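Local coordinates for minor capsid protein (Cafeteriavirus-dependent mavirus, PDB 6G42) that forms the pentameric pentons of the virophage capsid, as a minor capsid protein built on a single jelly-roll and probably closing the fivefold vertices, at residues P200-L211 with R272-Y282. Sequence-based numbering, arbitrary orientation. Where two conformers were deposited one is given.
Sequences PISHIVIESNDL and RFNLSFTIYDY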
loop_
_atom_site.group_PDB
_atom_site.type_symbol
_atom_site.label_atom_id
_atom_site.label_comp_id
_atom_site.label_asym_id
_atom_site.label_seq_id
_atom_site.Cartn_x
_atom_site.Cartn_y
_atom_site.Cartn_z
ATOM N N PRO C 200 25.059 -4.984 -1.945
ATOM C CA PRO C 200 25.703 -6.051 -1.203
ATOM C C PRO C 200 25.075 -6.300 0.167
ATOM O O PRO C 200 25.436 -7.278 0.817
ATOM C CB PRO C 200 27.123 -5.521 -1.027
ATOM C CG PRO C 200 26.935 -4.055 -0.884
ATOM C CD PRO C 200 25.783 -3.706 -1.784
ATOM N N ILE C 201 24.154 -5.434 0.596
ATOM C CA ILE C 201 23.613 -5.472 1.949
ATOM C C ILE C 201 22.351 -6.322 2.011
ATOM O O ILE C 201 21.371 -6.047 1.310
ATOM C CB ILE C 201 23.333 -4.047 2.465
ATOM C CG1 ILE C 201 24.629 -3.235 2.373
ATOM C CG2 ILE C 201 22.793 -4.081 3.900
ATOM C CD1 ILE C 201 24.534 -1.813 2.849
ATOM N N SER C 202 22.389 -7.334 2.879
ATOM C CA SER C 202 21.294 -8.289 3.058
ATOM C C SER C 202 20.461 -7.992 4.305
ATOM O O SER C 202 19.271 -7.702 4.201
ATOM C CB SER C 202 21.850 -9.708 3.135
ATOM O OG SER C 202 20.860 -10.627 3.565
ATOM N N HIS C 203 21.109 -8.065 5.467
ATOM C CA HIS C 203 20.454 -7.922 6.772
ATOM C C HIS C 203 21.216 -6.938 7.661
ATOM O O HIS C 203 22.404 -6.698 7.445
ATOM C CB HIS C 203 20.388 -9.278 7.485
ATOM C CG HIS C 203 19.212 -10.126 7.101
ATOM N ND1 HIS C 203 19.251 -11.042 6.072
ATOM C CD2 HIS C 203 17.973 -10.221 7.639
ATOM C CE1 HIS C 203 18.082 -11.653 5.985
ATOM N NE2 HIS C 203 17.288 -11.171 6.922
ATOM N N ILE C 204 20.511 -6.363 8.637
ATOM C CA ILE C 204 21.107 -5.544 9.702
ATOM C C ILE C 204 20.581 -6.142 10.999
ATOM O O ILE C 204 19.371 -6.279 11.182
ATOM C CB ILE C 204 20.699 -4.054 9.620
ATOM C CG1 ILE C 204 21.257 -3.412 8.342
ATOM C CG2 ILE C 204 21.194 -3.288 10.849
ATOM C CD1 ILE C 204 20.703 -2.036 8.038
ATOM N N VAL C 205 21.506 -6.460 11.897
ATOM C CA VAL C 205 21.235 -7.264 13.079
ATOM C C VAL C 205 21.648 -6.489 14.321
ATOM O O VAL C 205 22.595 -5.709 14.279
ATOM C CB VAL C 205 22.044 -8.581 13.001
ATOM C CG1 VAL C 205 22.077 -9.323 14.333
ATOM C CG2 VAL C 205 21.489 -9.486 11.910
ATOM N N ILE C 206 20.923 -6.715 15.416
ATOM C CA ILE C 206 21.352 -6.324 16.764
ATOM C C ILE C 206 21.842 -7.585 17.482
ATOM O O ILE C 206 21.086 -8.552 17.607
ATOM C CB ILE C 206 20.201 -5.696 17.577
ATOM C CG1 ILE C 206 19.747 -4.388 16.923
ATOM C CG2 ILE C 206 20.634 -5.442 19.022
ATOM C CD1 ILE C 206 18.494 -3.781 17.521
ATOM N N GLU C 207 23.094 -7.556 17.950
ATOM C CA GLU C 207 23.702 -8.668 18.713
ATOM C C GLU C 207 24.272 -8.227 20.069
ATOM O O GLU C 207 24.453 -7.030 20.326
ATOM C CB GLU C 207 24.762 -9.411 17.876
ATOM C CG GLU C 207 25.808 -8.550 17.176
ATOM C CD GLU C 207 26.705 -9.345 16.232
ATOM O OE1 GLU C 207 26.247 -10.338 15.620
ATOM O OE2 GLU C 207 27.882 -8.969 16.078
ATOM N N SER C 208 24.529 -9.219 20.924
ATOM C CA SER C 208 25.018 -9.008 22.289
ATOM C C SER C 208 25.985 -10.113 22.700
ATOM O O SER C 208 25.664 -11.292 22.566
ATOM C CB SER C 208 23.848 -8.992 23.271
ATOM O OG SER C 208 24.305 -8.820 24.603
ATOM N N ASN C 209 27.150 -9.727 23.216
ATOM C CA ASN C 209 28.139 -10.702 23.725
ATOM C C ASN C 209 27.878 -11.194 25.163
ATOM O O ASN C 209 28.367 -12.261 25.534
ATOM C CB ASN C 209 29.590 -10.193 23.571
ATOM C CG ASN C 209 29.820 -8.814 24.179
ATOM O OD1 ASN C 209 29.069 -8.360 25.041
ATOM N ND2 ASN C 209 30.868 -8.137 23.717
ATOM N N ASP C 210 27.114 -10.437 25.955
ATOM C CA ASP C 210 26.902 -10.757 27.389
ATOM C C ASP C 210 25.446 -10.761 27.932
ATOM O O ASP C 210 25.244 -10.871 29.149
ATOM C CB ASP C 210 27.775 -9.829 28.245
ATOM C CG ASP C 210 27.399 -8.360 28.105
ATOM O OD1 ASP C 210 26.649 -8.005 27.164
ATOM O OD2 ASP C 210 27.868 -7.554 28.941
ATOM N N LEU C 211 24.446 -10.652 27.055
ATOM C CA LEU C 211 23.042 -10.777 27.469
ATOM C C LEU C 211 22.693 -12.259 27.556
ATOM O O LEU C 211 22.843 -12.968 26.562
ATOM C CB LEU C 211 22.106 -10.095 26.469
ATOM C CG LEU C 211 20.596 -10.127 26.762
ATOM C CD1 LEU C 211 20.229 -9.306 27.985
ATOM C CD2 LEU C 211 19.823 -9.619 25.558
ATOM N N ARG C 272 23.558 -5.564 33.692
ATOM C CA ARG C 272 24.010 -4.813 32.539
ATOM C C ARG C 272 24.273 -5.742 31.358
ATOM O O ARG C 272 24.492 -6.945 31.534
ATOM C CB ARG C 272 25.286 -4.038 32.891
ATOM C CG ARG C 272 26.481 -4.899 33.269
ATOM C CD ARG C 272 27.584 -4.090 33.933
ATOM N NE ARG C 272 28.372 -3.308 32.981
ATOM C CZ ARG C 272 29.431 -2.561 33.300
ATOM N NH1 ARG C 272 29.853 -2.470 34.563
ATOM N NH2 ARG C 272 30.077 -1.892 32.348
ATOM N N PHE C 273 24.242 -5.168 30.160
ATOM C CA PHE C 273 24.596 -5.890 28.936
ATOM C C PHE C 273 24.932 -4.926 27.808
ATOM O O PHE C 273 24.658 -3.732 27.893
ATOM C CB PHE C 273 23.476 -6.854 28.506
ATOM C CG PHE C 273 22.144 -6.187 28.269
ATOM C CD1 PHE C 273 21.265 -5.967 29.325
ATOM C CD2 PHE C 273 21.758 -5.804 26.989
ATOM C CE1 PHE C 273 20.036 -5.365 29.115
ATOM C CE2 PHE C 273 20.529 -5.201 26.773
ATOM C CZ PHE C 273 19.667 -4.979 27.838
ATOM N N ASN C 274 25.532 -5.479 26.761
ATOM C CA ASN C 274 25.942 -4.733 25.579
ATOM C C ASN C 274 24.993 -5.028 24.416
ATOM O O ASN C 274 24.523 -6.157 24.260
ATOM C CB ASN C 274 27.363 -5.127 25.187
ATOM C CG ASN C 274 27.926 -4.252 24.088
ATOM O OD1 ASN C 274 27.958 -4.647 22.917
ATOM N ND2 ASN C 274 28.354 -3.047 24.451
ATOM N N LEU C 275 24.711 -4.000 23.618
ATOM C CA LEU C 275 24.029 -4.150 22.332
ATOM C C LEU C 275 24.884 -3.469 21.276
ATOM O O LEU C 275 25.407 -2.376 21.514
ATOM C CB LEU C 275 22.646 -3.496 22.346
ATOM C CG LEU C 275 21.616 -4.049 23.328
ATOM C CD1 LEU C 275 20.395 -3.149 23.380
ATOM C CD2 LEU C 275 21.210 -5.455 22.943
ATOM N N SER C 276 25.020 -4.115 20.117
ATOM C CA SER C 276 25.677 -3.501 18.963
ATOM C C SER C 276 24.984 -3.875 17.664
ATOM O O SER C 276 24.389 -4.944 17.557
ATOM C CB SER C 276 27.164 -3.878 18.906
ATOM O OG SER C 276 27.358 -5.242 19.198
ATOM N N PHE C 277 25.086 -2.973 16.685
ATOM C CA PHE C 277 24.491 -3.137 15.357
ATOM C C PHE C 277 25.534 -3.623 14.342
ATOM O O PHE C 277 26.633 -3.074 14.245
ATOM C CB PHE C 277 23.862 -1.817 14.888
ATOM C CG PHE C 277 22.554 -1.491 15.566
ATOM C CD1 PHE C 277 22.530 -0.997 16.872
ATOM C CD2 PHE C 277 21.346 -1.681 14.905
ATOM C CE1 PHE C 277 21.326 -0.702 17.498
ATOM C CE2 PHE C 277 20.141 -1.382 15.525
ATOM C CZ PHE C 277 20.127 -0.891 16.819
ATOM N N THR C 278 25.161 -4.646 13.581
ATOM C CA THR C 278 26.060 -5.319 12.654
ATOM C C THR C 278 25.353 -5.523 11.324
ATOM O O THR C 278 24.176 -5.889 11.293
ATOM C CB THR C 278 26.457 -6.701 13.193
ATOM O OG1 THR C 278 26.826 -6.605 14.574
ATOM C CG2 THR C 278 27.623 -7.258 12.416
ATOM N N ILE C 279 26.086 -5.304 10.236
ATOM C CA ILE C 279 25.575 -5.456 8.884
ATOM C C ILE C 279 26.119 -6.766 8.322
ATOM O O ILE C 279 27.326 -6.989 8.353
ATOM C CB ILE C 279 26.029 -4.288 7.970
ATOM C CG1 ILE C 279 25.632 -2.933 8.564
ATOM C CG2 ILE C 279 25.423 -4.414 6.573
ATOM C CD1 ILE C 279 26.433 -1.769 8.014
ATOM N N TYR C 280 25.229 -7.612 7.803
ATOM C CA TYR C 280 25.614 -8.819 7.045
ATOM C C TYR C 280 25.451 -8.571 5.554
ATOM O O TYR C 280 24.379 -8.161 5.121
ATOM C CB TYR C 280 24.751 -10.016 7.453
ATOM C CG TYR C 280 25.199 -10.647 8.740
ATOM C CD1 TYR C 280 24.865 -10.082 9.967
ATOM C CD2 TYR C 280 25.983 -11.795 8.738
ATOM C CE1 TYR C 280 25.291 -10.647 11.157
ATOM C CE2 TYR C 280 26.418 -12.369 9.920
ATOM C CZ TYR C 280 26.068 -11.797 11.130
ATOM O OH TYR C 280 26.496 -12.374 12.306
ATOM N N ASP C 281 26.506 -8.818 4.780
ATOM C CA ASP C 281 26.418 -8.778 3.318
ATOM C C ASP C 281 25.881 -10.109 2.773
ATOM O O ASP C 281 25.743 -11.084 3.516
ATOM C CB ASP C 281 27.785 -8.455 2.691
ATOM C CG ASP C 281 28.206 -6.992 2.875
ATOM O OD1 ASP C 281 27.544 -6.244 3.625
ATOM O OD2 ASP C 281 29.220 -6.587 2.262
ATOM N N TYR C 282 25.579 -10.144 1.476
ATOM C CA TYR C 282 25.078 -11.367 0.817
ATOM C C TYR C 282 26.103 -12.504 0.743
ATOM O O TYR C 282 25.714 -13.669 0.774
ATOM C CB TYR C 282 24.502 -11.061 -0.573
ATOM C CG TYR C 282 23.094 -10.535 -0.490
ATOM C CD1 TYR C 282 22.046 -11.373 -0.135
ATOM C CD2 TYR C 282 22.807 -9.198 -0.741
ATOM C CE1 TYR C 282 20.751 -10.897 -0.036
ATOM C CE2 TYR C 282 21.512 -8.711 -0.645
ATOM C CZ TYR C 282 20.488 -9.565 -0.288
ATOM O OH TYR C 282 19.207 -9.087 -0.192
#
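Backbone bonds join Val-205 to Thr-278 and Glu-207 to Ser-276 in both directions, two of the hydrogen-bonded pairs of an antiparallel ladder. Val-205 N reaches Thr-278 O at 2.8 Å. Toward Tyr-280 the register slips by one residue in a classic beta bulge: Ser-202 N and His-203 N both donate to Tyr-280 O, and Tyr-280 N answers to His-203 O. Beyond it, Tyr-282 N donates to Pro-200 O. At the other end, where strand 201-207 has given way to a loop, side chains take over from the backbone. Ser-208 OG donates to Asn-274 O at 2.7 Å while accepting from Leu-211 N, an ST motif, and Asp-210 OD1 offers its syn lone pair to Asn-274 N at 2.8 Å.

The two strands are neighbours in one sheet of the jelly-roll. Strand 236-239 continues that sheet beside 201-207, and strand 33-37 beside 272-281.

Apolar side chains on the face of Ile-204, Ile-206, Phe-277 and Ile-279 turn into the sandwich, where Leu-58 and Leu-299 of the facing sheet meet Phe-277. Ile-206 lies alongside Phe-277 with CG1 over one ring face, 3.6 Å from the centroid; its CG2, anti to the backbone N, turns instead to Leu-275 CD2. Leu-211 CD1 similarly covers a face of Phe-273, 3.8 Å from that centroid.

The Glu-207 and Thr-278 face is more polar. Glu-207 CG lies between its backbone N and carbonyl carbon (chi1 49°) and the chain runs on extended, crossing Thr-278 at about a right angle; OE2 accepts a weak bond from Thr-278 OG1. Nearby, Val-205 CG2 touches Tyr-280 CD1 at 3.9 Å.

By the bulge, Ser-202 CB sits over the centre of the Tyr-282 ring, which stacks with His-59 of a neighbouring subunit; Ser-202 OG is hydrogen-bonded to Lys-239 NZ and to Gln-298 NE2 of that subunit.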